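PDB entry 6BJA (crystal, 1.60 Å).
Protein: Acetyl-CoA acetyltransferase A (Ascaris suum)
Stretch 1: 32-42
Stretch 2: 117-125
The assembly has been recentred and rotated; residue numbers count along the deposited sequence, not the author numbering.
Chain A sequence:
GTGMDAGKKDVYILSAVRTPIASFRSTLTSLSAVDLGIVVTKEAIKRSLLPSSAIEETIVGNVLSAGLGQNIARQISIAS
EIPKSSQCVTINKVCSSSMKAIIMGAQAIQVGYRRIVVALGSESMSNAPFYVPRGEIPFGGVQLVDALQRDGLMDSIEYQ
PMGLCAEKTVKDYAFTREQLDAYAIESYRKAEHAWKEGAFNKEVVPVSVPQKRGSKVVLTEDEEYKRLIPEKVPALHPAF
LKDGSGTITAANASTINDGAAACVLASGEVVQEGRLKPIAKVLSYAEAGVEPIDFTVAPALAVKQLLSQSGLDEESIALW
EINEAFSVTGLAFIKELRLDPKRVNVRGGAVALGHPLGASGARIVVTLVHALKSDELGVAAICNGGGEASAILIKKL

Stretch 1, residues 32-42: SAVDLGIVVTK
Stretch 2, residues 117-125: VVALGSESM

The contact has a single hydrogen bond across the two stretches: the strand residue Ser122 donates from its OG to the backbone oxygen Ala33 O at 2.7 Å, although that oxygen already accepts the helical bond from Gly37 N to Ala33 O at 2.9 Å. The carbonyl in the first turn of the helix is therefore shared between its own helix and a side chain of the strand. Ser122 reaches it with chi1 at -171° (t) and its CA-to-CB bond toward the helix. Ser122 OG also lies 3.6 Å from Gly37 N and 3.6 Å from Leu36 CB, so the hydroxyl sits against the first turn, and of the strand residues Ser122 has the largest area covered by the helix.

To build the pair, residues 33-42 are set as a regular helix, with phi between -77° and -55° and psi between -52° and -28°, continuing later in the chain. Residues 117-123 are extended, with phi from -152° to -114° and psi from 129° to 176°; Ser124 follows at -116/89 and Met125 at -72/-23. The two axes approach to 7.0 Å, and their N-to-C directions make an angle of 146°, nearer antiparallel than parallel. The register agrees: Ala33 CA lies 4.9 Å from Ser124 CA, whereas Thr41 CA lies 7.3 Å from Val118 CA. The backbones are thus closer at the helix start.

At the helix start Ser32, at phi/psi -82/167 and chi1 70° (p), is the N-cap: Ser32 OG accepts from Asp35 N at 2.9 Å, a capping bond, and a second hydrogen bond runs from Ser32 N to Asp35 OD2 at 3.0 Å; the N-H...acceptor angles of 169° and 170° are both nearly linear. Asp35 takes chi1 -66° (m). The CA-to-CB bond of Ser32 points away from the strand, that of Asp35 sideways, and both bonds lie within the helix stretch. Next to it, Ala33 turns its methyl toward the strand and packs on Ser124: Ala33 N to Ser124 CB is 3.6 Å and Ala33 CB to Ser124 CB 4.2 Å.

Alternation along the strand sends the CA-to-CB bonds of Val118, Leu120, Ser122 and Ser124 toward the helix. Leu120, with chi1 64° (p) and chi2 133° between wells, places CD1 4.0 Å from Gly37 CA and 4.3 Å from Val40 CG2, the latter an apolar side-chain contact. An ideal CB on Gly37 would lie 3.7 Å from Leu120 CD1 and 3.8 Å from Ser122 CB, contact distances and not clashes; the crowding would come from Ala33 O, at 3.2 Å from that CB.

Thr41 (chi1 -63°, m) closes the far end. Thr41 OG1 donates back to Gly37 O at 2.8 Å, within the helix, and Leu120 CD2 packs against Thr41 OG1 at 3.5 Å. Thr41 CG2 meets Val118 CG1 at 4.3 Å, with Val118 at chi1 66° (p).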

# COMPACT_ATOMS: atom_id res chain seq x y z
N SER A 32 -10.85 5.98 18.47
CA SER A 32 -11.56 5.20 17.47
C SER A 32 -13.05 5.41 17.61
O SER A 32 -13.53 5.94 18.61
CB SER A 32 -11.23 3.72 17.65
OG SER A 32 -11.84 3.27 18.85
N ALA A 33 -13.80 4.97 16.60
CA ALA A 33 -15.25 4.96 16.71
C ALA A 33 -15.72 4.14 17.92
O ALA A 33 -16.74 4.46 18.54
CB ALA A 33 -15.88 4.43 15.44
N VAL A 34 -14.99 3.08 18.26
CA VAL A 34 -15.31 2.29 19.45
C VAL A 34 -15.12 3.14 20.69
O VAL A 34 -16.01 3.21 21.54
CB VAL A 34 -14.46 0.99 19.51
CG1 VAL A 34 -14.56 0.32 20.90
CG2 VAL A 34 -14.95 0.04 18.42
N ASP A 35 -13.98 3.82 20.78
CA ASP A 35 -13.73 4.70 21.93
C ASP A 35 -14.85 5.74 22.09
O ASP A 35 -15.36 5.95 23.18
CB ASP A 35 -12.39 5.43 21.79
CG ASP A 35 -11.20 4.49 21.84
OD1 ASP A 35 -11.24 3.44 22.55
OD2 ASP A 35 -10.21 4.80 21.15
N LEU A 36 -15.25 6.38 21.00
CA LEU A 36 -16.26 7.42 21.11
C LEU A 36 -17.62 6.83 21.47
O LEU A 36 -18.41 7.45 22.18
CB LEU A 36 -16.35 8.22 19.80
CG LEU A 36 -15.09 8.95 19.33
CD1 LEU A 36 -15.32 9.58 17.97
CD2 LEU A 36 -14.69 10.01 20.36
N GLY A 37 -17.89 5.65 20.95
CA GLY A 37 -19.14 4.95 21.23
C GLY A 37 -19.23 4.59 22.70
O GLY A 37 -20.29 4.68 23.31
N ILE A 38 -18.10 4.20 23.29
CA ILE A 38 -18.08 3.91 24.71
C ILE A 38 -18.36 5.18 25.53
O ILE A 38 -19.11 5.14 26.52
CB ILE A 38 -16.73 3.29 25.12
CG1 ILE A 38 -16.55 1.92 24.48
CG2 ILE A 38 -16.60 3.17 26.67
CD1 ILE A 38 -15.11 1.45 24.42
N VAL A 39 -17.78 6.31 25.13
CA VAL A 39 -18.02 7.55 25.86
C VAL A 39 -19.50 7.82 25.95
O VAL A 39 -20.02 8.06 27.04
CB VAL A 39 -17.31 8.75 25.21
CG1 VAL A 39 -17.74 10.09 25.83
CG2 VAL A 39 -15.82 8.58 25.34
N VAL A 40 -20.21 7.80 24.80
CA VAL A 40 -21.61 8.20 24.84
C VAL A 40 -22.51 7.11 25.42
O VAL A 40 -23.53 7.41 26.03
CB VAL A 40 -22.13 8.66 23.47
CG1 VAL A 40 -21.47 9.97 23.09
CG2 VAL A 40 -21.92 7.60 22.39
N THR A 41 -22.12 5.84 25.27
CA THR A 41 -22.92 4.78 25.84
C THR A 41 -22.86 4.84 27.36
O THR A 41 -23.89 4.77 28.02
CB THR A 41 -22.45 3.40 25.33
OG1 THR A 41 -22.64 3.36 23.91
CG2 THR A 41 -23.23 2.26 25.95
N LYS A 42 -21.66 4.96 27.90
CA LYS A 42 -21.52 5.07 29.36
C LYS A 42 -22.27 6.28 29.88
O LYS A 42 -22.96 6.18 30.90
CB LYS A 42 -20.05 5.13 29.75
CG LYS A 42 -19.31 3.80 29.63
CD LYS A 42 -17.87 3.99 30.07
CE LYS A 42 -17.38 2.81 30.88
NZ LYS A 42 -16.01 3.07 31.42
N VAL A 117 -33.16 -0.56 25.86
CA VAL A 117 -32.05 -0.70 24.94
C VAL A 117 -31.27 0.60 24.84
O VAL A 117 -31.78 1.67 25.21
CB VAL A 117 -32.50 -1.10 23.52
CG1 VAL A 117 -33.39 -2.36 23.53
CG2 VAL A 117 -33.20 0.01 22.86
N VAL A 118 -30.03 0.51 24.36
CA VAL A 118 -29.29 1.71 24.01
C VAL A 118 -29.07 1.72 22.49
O VAL A 118 -28.67 0.71 21.89
CB VAL A 118 -27.94 1.81 24.79
CG1 VAL A 118 -26.93 0.72 24.42
CG2 VAL A 118 -27.35 3.22 24.59
N ALA A 119 -29.42 2.85 21.88
CA ALA A 119 -29.29 3.05 20.44
C ALA A 119 -28.35 4.23 20.23
O ALA A 119 -28.53 5.29 20.84
CB ALA A 119 -30.63 3.31 19.83
N LEU A 120 -27.35 4.06 19.38
CA LEU A 120 -26.36 5.10 19.18
C LEU A 120 -25.75 5.06 17.79
O LEU A 120 -25.98 4.15 17.00
CB LEU A 120 -25.26 4.96 20.25
CG LEU A 120 -24.43 3.69 20.20
CD1 LEU A 120 -22.96 4.00 20.30
CD2 LEU A 120 -24.88 2.73 21.28
N GLY A 121 -24.90 6.06 17.54
CA GLY A 121 -24.10 6.09 16.34
C GLY A 121 -22.74 6.63 16.70
O GLY A 121 -22.61 7.45 17.61
N SER A 122 -21.73 6.17 15.97
CA SER A 122 -20.36 6.60 16.16
C SER A 122 -19.62 6.53 14.85
O SER A 122 -19.73 5.56 14.10
CB SER A 122 -19.62 5.73 17.17
OG SER A 122 -18.36 6.31 17.48
N GLU A 123 -18.84 7.57 14.56
CA GLU A 123 -18.06 7.58 13.35
C GLU A 123 -16.76 8.30 13.57
O GLU A 123 -16.74 9.41 14.11
CB GLU A 123 -18.84 8.25 12.20
CG GLU A 123 -18.29 7.90 10.83
CD GLU A 123 -18.75 6.52 10.35
OE1 GLU A 123 -19.98 6.30 10.31
OE2 GLU A 123 -17.89 5.68 9.98
N SER A 124 -15.66 7.65 13.19
CA SER A 124 -14.36 8.28 13.18
C SER A 124 -13.88 8.34 11.75
O SER A 124 -13.20 7.42 11.26
CB SER A 124 -13.36 7.52 14.03
OG SER A 124 -12.09 8.17 14.03
N MET A 125 -14.22 9.41 11.06
CA MET A 125 -13.83 9.52 9.68
C MET A 125 -12.33 9.76 9.57
O MET A 125 -11.70 9.40 8.57
CB MET A 125 -14.67 10.59 9.00
CG MET A 125 -16.15 10.26 9.06
SD MET A 125 -17.30 11.42 8.30
CE MET A 125 -17.15 11.04 6.53